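PDB 7KV2: RagB/SusD family nutrient uptake outer membrane protein from Bacteroides thetaiotaomicron, which probably binds beta-glucan at the bacterial cell surface, as a SusD-family outer-membrane protein, probably a lipoprotein, thought to help capture glycans for uptake. Local coordinates for residues P305-N310 and S363-Y368; D313-G318 and K377-T382. One frame throughout, in Å; residues are numbered along the deposited sequence.

Contact 1 (P305-N310 and S363-Y368); sequences PYIWPN and SYTTRY
Tyr306 and Arg367 meet flat on flat: the guanidinium lies over one face of the phenol ring, planes 13° apart and centres separated by 3.7 Å. Arg367 CZ stands 9° off the ring normal, which identifies a cation-pi stack, while NE comes within 3.5 Å of Tyr306 CD2 and NH2 overlies the CZ-OH end. Arg367 CD adds a CH-pi contact on the same face. In Tyr306, CG is anti to the backbone N (chi1 -165°). Ile307 CG1 lies against the ring's other face, and Thr365 CG2 meets its edge, 3.7 Å from CD2.

Next to the stack, a type II beta turn from Pro305 to Trp308 faces the loop 363-368. Thr365 N donates to Tyr306 O at 2.9 Å, and one water links Tyr306 N to Thr365 O. Tyr364 packs against the turn: Pro305 CB sits over its ring face, 3.7 Å from CD2, Tyr306 O lies at its edge, and CD1 approaches the rim of the Trp308 indole, 3.9 Å from CE3. Tyr364 OH is hydrogen-bonded to Asp370 OD1, and Trp308 NE1 to Thr312 O.

Arg367 NH1 donates to Trp319 O, and NH2 is hydrogen-bonded to a bound Bis-Tris molecule, probably from the crystallisation liquor. An alanine in place of Tyr306 would probably leave the Arg367 guanidinium without the ring that covers one face, held by the bonds of NH1 and NH2.

A cation-pi stack and a cluster of Pro305, Tyr364 and Trp308 thus accompany the backbone bond between two irregular loops. Because the stack uses the guanidinium's face, NH1 and NH2 remain able to hydrogen-bond at its edge.

Contact 2 (D313-G318 and K377-T382); sequences DNHDRG and KYAAIT
Asp316 N donates to Ala380 O at 2.8 Å with an N-H...O angle of 168°, and Thr382 N returns a bond to Asn314 O at 3.0 Å. Together they define a single antiparallel beta bridge centred on the non-hydrogen-bonded pair His315 and Ile381, joining two loops of this largely helical SusD-family protein; the touching parts 314-317 and 379-382 run 117° apart, far from a straight antiparallel alignment. In both bonds the donor stands well above the carbonyl plane.

A side-chain bond reinforces the bridge: Thr382 OG1 donates to Asp316 OD1 at 2.9 Å, meeting the carboxylate from above its plane, with the two side chains crossing at about a right angle. A water donates to both Asp316 O and Ala380 O, giving Ala380 O a second hydrogen bond.

Outward from these bonds, Ala380 CB packs 3.9 Å from Asp316 CB, and Ala379 CB lies at the edge of the His315 imidazole. That ring is held at both nitrogens, since ND1 donates to Asp313 O at 2.8 Å, near the ring plane, and NE2 is hydrogen-bonded to Glu376 OE1. Ile381 runs alongside it and sets CD1 over one face in a CH-pi contact, 3.6 Å from His315 NE2.

The two contacts lie side by side, centres 11 Å apart, and both use the loop between helices 299-303 and 326-331. Along the chain the order is 305-310, 313-318, 363-368, 377-382, so the segments alternate; the two later ones flank strand 373-375, which pairs with strand 343-345. The two contacts are also joined directly: probable hydrogen bonds run from Gly318 N to Pro305 O and from Arg317 N to Asn310 OD1. Trp344, in strand 343-345, touches both, meeting Trp308 edge-to-face and stacking on His315. One irregular loop is thereby tied at two successive points to the chain on either side of a short strand, away from the chain's centre.

Contact 1 (P305-N310 and S363-Y368)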
loop_
_atom_site.group_PDB
_atom_site.type_symbol
_atom_site.label_atom_id
_atom_site.label_comp_id
_atom_site.label_asym_id
_atom_site.label_seq_id
_atom_site.Cartn_x
_atom_site.Cartn_y
_atom_site.Cartn_z
ATOM N N PRO A 305 -18.333 -8.644 -1.147
ATOM C CA PRO A 305 -19.181 -9.382 -2.081
ATOM C C PRO A 305 -20.401 -8.532 -2.457
ATOM O O PRO A 305 -20.995 -7.844 -1.658
ATOM C CB PRO A 305 -19.643 -10.642 -1.366
ATOM C CG PRO A 305 -18.848 -10.678 -0.086
ATOM C CD PRO A 305 -18.266 -9.297 0.168
ATOM N N TYR A 306 -20.745 -8.597 -3.736
ATOM C CA TYR A 306 -21.871 -7.839 -4.310
ATOM C C TYR A 306 -23.194 -8.406 -3.777
ATOM O O TYR A 306 -23.444 -9.652 -3.876
ATOM C CB TYR A 306 -21.767 -7.914 -5.833
ATOM C CG TYR A 306 -22.622 -6.912 -6.579
ATOM C CD1 TYR A 306 -22.506 -5.560 -6.354
ATOM C CD2 TYR A 306 -23.515 -7.343 -7.566
ATOM C CE1 TYR A 306 -23.247 -4.634 -7.076
ATOM C CE2 TYR A 306 -24.249 -6.434 -8.300
ATOM C CZ TYR A 306 -24.100 -5.086 -8.071
ATOM O OH TYR A 306 -24.815 -4.180 -8.783
ATOM N N ILE A 307 -24.002 -7.513 -3.206
ATOM C CA ILE A 307 -25.349 -7.788 -2.636
ATOM C C ILE A 307 -25.245 -8.952 -1.639
ATOM O O ILE A 307 -26.147 -9.832 -1.570
ATOM C CB ILE A 307 -26.407 -7.998 -3.718
ATOM C CG1 ILE A 307 -26.139 -7.086 -4.928
ATOM C CG2 ILE A 307 -27.786 -7.779 -3.124
ATOM C CD1 ILE A 307 -27.138 -7.266 -6.058
ATOM N N TRP A 308 -24.161 -8.940 -0.863
ATOM C CA TRP A 308 -24.074 -9.753 0.382
ATOM C C TRP A 308 -25.220 -9.354 1.308
ATOM O O TRP A 308 -25.540 -8.174 1.438
ATOM C CB TRP A 308 -22.717 -9.533 1.054
ATOM C CG TRP A 308 -22.549 -10.322 2.311
ATOM C CD1 TRP A 308 -22.709 -9.863 3.581
ATOM C CD2 TRP A 308 -22.208 -11.710 2.414
ATOM N NE1 TRP A 308 -22.427 -10.867 4.471
ATOM C CE2 TRP A 308 -22.148 -12.016 3.795
ATOM C CE3 TRP A 308 -21.866 -12.706 1.500
ATOM C CZ2 TRP A 308 -21.835 -13.293 4.253
ATOM C CZ3 TRP A 308 -21.540 -13.962 1.958
ATOM C CH2 TRP A 308 -21.563 -14.258 3.321
ATOM N N PRO A 309 -25.873 -10.322 1.986
ATOM C CA PRO A 309 -26.807 -9.968 3.060
ATOM C C PRO A 309 -26.082 -9.368 4.292
ATOM O O PRO A 309 -25.613 -10.108 5.139
ATOM C CB PRO A 309 -27.488 -11.316 3.315
ATOM C CG PRO A 309 -26.437 -12.356 2.962
ATOM C CD PRO A 309 -25.752 -11.770 1.742
ATOM N N ASN A 310 -26.045 -8.043 4.343
ATOM C CA ASN A 310 -25.440 -7.205 5.409
ATOM C C ASN A 310 -25.723 -7.818 6.799
ATOM O O ASN A 310 -26.908 -8.078 7.150
ATOM C CB ASN A 310 -25.926 -5.765 5.309
ATOM C CG ASN A 310 -25.149 -4.940 4.319
ATOM O OD1 ASN A 310 -24.273 -5.463 3.627
ATOM N ND2 ASN A 310 -25.476 -3.661 4.254
ATOM N N SER A 363 -28.046 -16.179 -0.750
ATOM C CA SER A 363 -26.925 -16.104 -1.716
ATOM C C SER A 363 -26.393 -14.660 -1.728
ATOM O O SER A 363 -27.105 -13.742 -1.298
ATOM C CB SER A 363 -27.356 -16.553 -3.089
ATOM O OG SER A 363 -28.351 -15.678 -3.604
ATOM N N TYR A 364 -25.192 -14.464 -2.235
ATOM C CA TYR A 364 -24.763 -13.135 -2.732
ATOM C C TYR A 364 -24.788 -13.228 -4.261
ATOM O O TYR A 364 -24.966 -14.342 -4.753
ATOM C CB TYR A 364 -23.429 -12.674 -2.125
ATOM C CG TYR A 364 -22.204 -13.409 -2.595
ATOM C CD1 TYR A 364 -21.787 -14.563 -1.965
ATOM C CD2 TYR A 364 -21.427 -12.950 -3.645
ATOM C CE1 TYR A 364 -20.682 -15.265 -2.386
ATOM C CE2 TYR A 364 -20.307 -13.637 -4.077
ATOM C CZ TYR A 364 -19.944 -14.818 -3.468
ATOM O OH TYR A 364 -18.847 -15.531 -3.826
ATOM N N THR A 365 -24.506 -12.123 -4.936
ATOM C CA THR A 365 -24.431 -12.006 -6.404
ATOM C C THR A 365 -22.977 -12.144 -6.862
ATOM O O THR A 365 -22.198 -11.208 -6.695
ATOM C CB THR A 365 -25.131 -10.726 -6.873
ATOM O OG1 THR A 365 -26.493 -10.797 -6.435
ATOM C CG2 THR A 365 -25.089 -10.599 -8.380
ATOM N N THR A 366 -22.619 -13.327 -7.360
ATOM C CA THR A 366 -21.257 -13.603 -7.859
ATOM C C THR A 366 -21.037 -12.691 -9.065
ATOM O O THR A 366 -22.008 -12.489 -9.840
ATOM C CB THR A 366 -21.044 -15.093 -8.182
ATOM O OG1 THR A 366 -21.907 -15.533 -9.249
ATOM C CG2 THR A 366 -21.266 -15.977 -6.964
ATOM N N ARG A 367 -19.854 -12.122 -9.184
ATOM C CA ARG A 367 -19.523 -11.253 -10.335
ATOM C C ARG A 367 -18.369 -11.884 -11.109
ATOM O O ARG A 367 -18.083 -13.058 -10.916
ATOM C CB ARG A 367 -19.255 -9.844 -9.823
ATOM C CG ARG A 367 -20.516 -9.111 -9.430
ATOM C CD ARG A 367 -20.237 -7.627 -9.234
ATOM N NE ARG A 367 -21.131 -6.832 -10.036
ATOM C CZ ARG A 367 -21.061 -5.531 -10.154
ATOM N NH1 ARG A 367 -20.125 -4.867 -9.502
ATOM N NH2 ARG A 367 -21.949 -4.893 -10.901
ATOM N N TYR A 368 -17.740 -11.123 -11.987
ATOM C CA TYR A 368 -16.679 -11.636 -12.857
ATOM C C TYR A 368 -15.529 -12.145 -11.988
ATOM O O TYR A 368 -15.157 -11.485 -11.000
ATOM C CB TYR A 368 -16.299 -10.512 -13.808
ATOM C CG TYR A 368 -15.235 -10.876 -14.792
ATOM C CD1 TYR A 368 -15.308 -12.050 -15.533
ATOM C CD2 TYR A 368 -14.126 -10.068 -14.945
ATOM C CE1 TYR A 368 -14.289 -12.386 -16.423
ATOM C CE2 TYR A 368 -13.127 -10.383 -15.844
ATOM C CZ TYR A 368 -13.209 -11.550 -16.580
ATOM O OH TYR A 368 -12.185 -11.845 -17.423
HETATM O O HOH W 1 -19.732 -10.448 -5.672
HETATM O O HOH W 2 -27.467 -11.204 -3.932
#

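Contact 2 (D313-G318 and K377-T382)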
loop_
_atom_site.group_PDB
_atom_site.type_symbol
_atom_site.label_atom_id
_atom_site.label_comp_id
_atom_site.label_asym_id
_atom_site.label_seq_id
_atom_site.Cartn_x
_atom_site.Cartn_y
_atom_site.Cartn_z
ATOM N N ASP A 313 -22.596 -13.198 9.223
ATOM C CA ASP A 313 -21.176 -13.400 9.621
ATOM C C ASP A 313 -20.507 -12.036 9.875
ATOM O O ASP A 313 -19.252 -11.963 9.814
ATOM C CB ASP A 313 -20.427 -14.231 8.557
ATOM C CG ASP A 313 -19.129 -14.845 9.066
ATOM O OD1 ASP A 313 -19.100 -15.229 10.241
ATOM O OD2 ASP A 313 -18.120 -14.886 8.308
ATOM N N ASN A 314 -21.272 -10.997 10.265
ATOM C CA ASN A 314 -20.736 -9.666 10.621
ATOM C C ASN A 314 -19.903 -9.119 9.461
ATOM O O ASN A 314 -18.995 -8.358 9.705
ATOM C CB ASN A 314 -19.899 -9.693 11.898
ATOM C CG ASN A 314 -20.773 -9.861 13.129
ATOM O OD1 ASN A 314 -20.369 -10.537 14.064
ATOM N ND2 ASN A 314 -21.922 -9.211 13.163
ATOM N N HIS A 315 -20.282 -9.470 8.244
ATOM C CA HIS A 315 -19.712 -8.860 7.015
ATOM C C HIS A 315 -20.808 -8.087 6.321
ATOM O O HIS A 315 -21.992 -8.550 6.360
ATOM C CB HIS A 315 -19.152 -9.960 6.097
ATOM C CG HIS A 315 -17.818 -10.488 6.514
ATOM N ND1 HIS A 315 -17.632 -11.295 7.624
ATOM C CD2 HIS A 315 -16.594 -10.289 5.977
ATOM C CE1 HIS A 315 -16.346 -11.593 7.736
ATOM N NE2 HIS A 315 -15.669 -10.999 6.710
ATOM N N ASP A 316 -20.394 -7.064 5.576
ATOM C CA ASP A 316 -21.274 -6.212 4.741
ATOM C C ASP A 316 -20.875 -6.357 3.264
ATOM O O ASP A 316 -19.804 -6.969 2.936
ATOM C CB ASP A 316 -21.234 -4.772 5.215
ATOM C CG ASP A 316 -22.079 -4.428 6.445
ATOM O OD1 ASP A 316 -22.735 -5.337 7.028
ATOM O OD2 ASP A 316 -22.042 -3.247 6.835
ATOM N N ARG A 317 -21.744 -5.826 2.409
ATOM C CA ARG A 317 -21.652 -5.939 0.944
ATOM C C ARG A 317 -20.651 -4.939 0.368
ATOM O O ARG A 317 -20.332 -3.923 0.960
ATOM C CB ARG A 317 -23.042 -5.708 0.329
ATOM C CG ARG A 317 -23.571 -4.290 0.503
ATOM C CD ARG A 317 -25.074 -4.282 0.350
ATOM N NE ARG A 317 -25.508 -2.912 0.289
ATOM C CZ ARG A 317 -26.620 -2.451 0.835
ATOM N NH1 ARG A 317 -27.416 -3.260 1.508
ATOM N NH2 ARG A 317 -26.931 -1.167 0.677
ATOM N N GLY A 318 -20.284 -5.184 -0.877
ATOM C CA GLY A 318 -19.438 -4.289 -1.658
ATOM C C GLY A 318 -19.731 -4.451 -3.124
ATOM O O GLY A 318 -20.873 -4.846 -3.434
ATOM N N LYS A 377 -8.644 -8.998 5.069
ATOM C CA LYS A 377 -7.898 -7.908 5.719
ATOM C C LYS A 377 -8.662 -6.587 5.629
ATOM O O LYS A 377 -8.592 -5.790 6.581
ATOM C CB LYS A 377 -6.530 -7.719 5.092
ATOM C CG LYS A 377 -5.603 -8.901 5.280
ATOM C CD LYS A 377 -4.275 -8.722 4.600
ATOM C CE LYS A 377 -3.382 -9.944 4.742
ATOM N NZ LYS A 377 -2.048 -9.801 4.089
ATOM N N TYR A 378 -9.289 -6.305 4.487
ATOM C CA TYR A 378 -9.934 -5.004 4.194
ATOM C C TYR A 378 -11.409 -5.203 3.840
ATOM O O TYR A 378 -12.023 -4.324 3.214
ATOM C CB TYR A 378 -9.132 -4.237 3.137
ATOM C CG TYR A 378 -7.781 -3.795 3.657
ATOM C CD1 TYR A 378 -7.690 -2.969 4.775
ATOM C CD2 TYR A 378 -6.602 -4.250 3.082
ATOM C CE1 TYR A 378 -6.459 -2.591 5.276
ATOM C CE2 TYR A 378 -5.372 -3.845 3.552
ATOM C CZ TYR A 378 -5.297 -3.011 4.648
ATOM O OH TYR A 378 -4.082 -2.602 5.124
ATOM N N ALA A 379 -11.982 -6.338 4.226
ATOM C CA ALA A 379 -13.404 -6.629 4.016
ATOM C C ALA A 379 -14.256 -5.639 4.830
ATOM O O ALA A 379 -13.804 -5.108 5.864
ATOM C CB ALA A 379 -13.701 -8.033 4.429
ATOM N N ALA A 380 -15.445 -5.361 4.307
ATOM C CA ALA A 380 -16.489 -4.561 4.975
ATOM C C ALA A 380 -17.028 -5.371 6.162
ATOM O O ALA A 380 -17.651 -6.466 5.976
ATOM C CB ALA A 380 -17.571 -4.190 4.006
ATOM N N ILE A 381 -16.749 -4.877 7.363
ATOM C CA ILE A 381 -17.167 -5.588 8.613
ATOM C C ILE A 381 -18.309 -4.789 9.225
ATOM O O ILE A 381 -18.173 -3.572 9.374
ATOM C CB ILE A 381 -16.000 -5.741 9.591
ATOM C CG1 ILE A 381 -14.834 -6.479 8.942
ATOM C CG2 ILE A 381 -16.469 -6.396 10.903
ATOM C CD1 ILE A 381 -15.189 -7.859 8.440
ATOM N N THR A 382 -19.437 -5.446 9.479
ATOM C CA THR A 382 -20.621 -4.767 10.070
ATOM C C THR A 382 -20.195 -3.902 11.270
ATOM O O THR A 382 -19.546 -4.437 12.189
ATOM C CB THR A 382 -21.666 -5.804 10.473
ATOM O OG1 THR A 382 -21.846 -6.710 9.390
ATOM C CG2 THR A 382 -22.976 -5.171 10.906
HETATM O O HOH W 3 -17.417 -8.081 3.683
#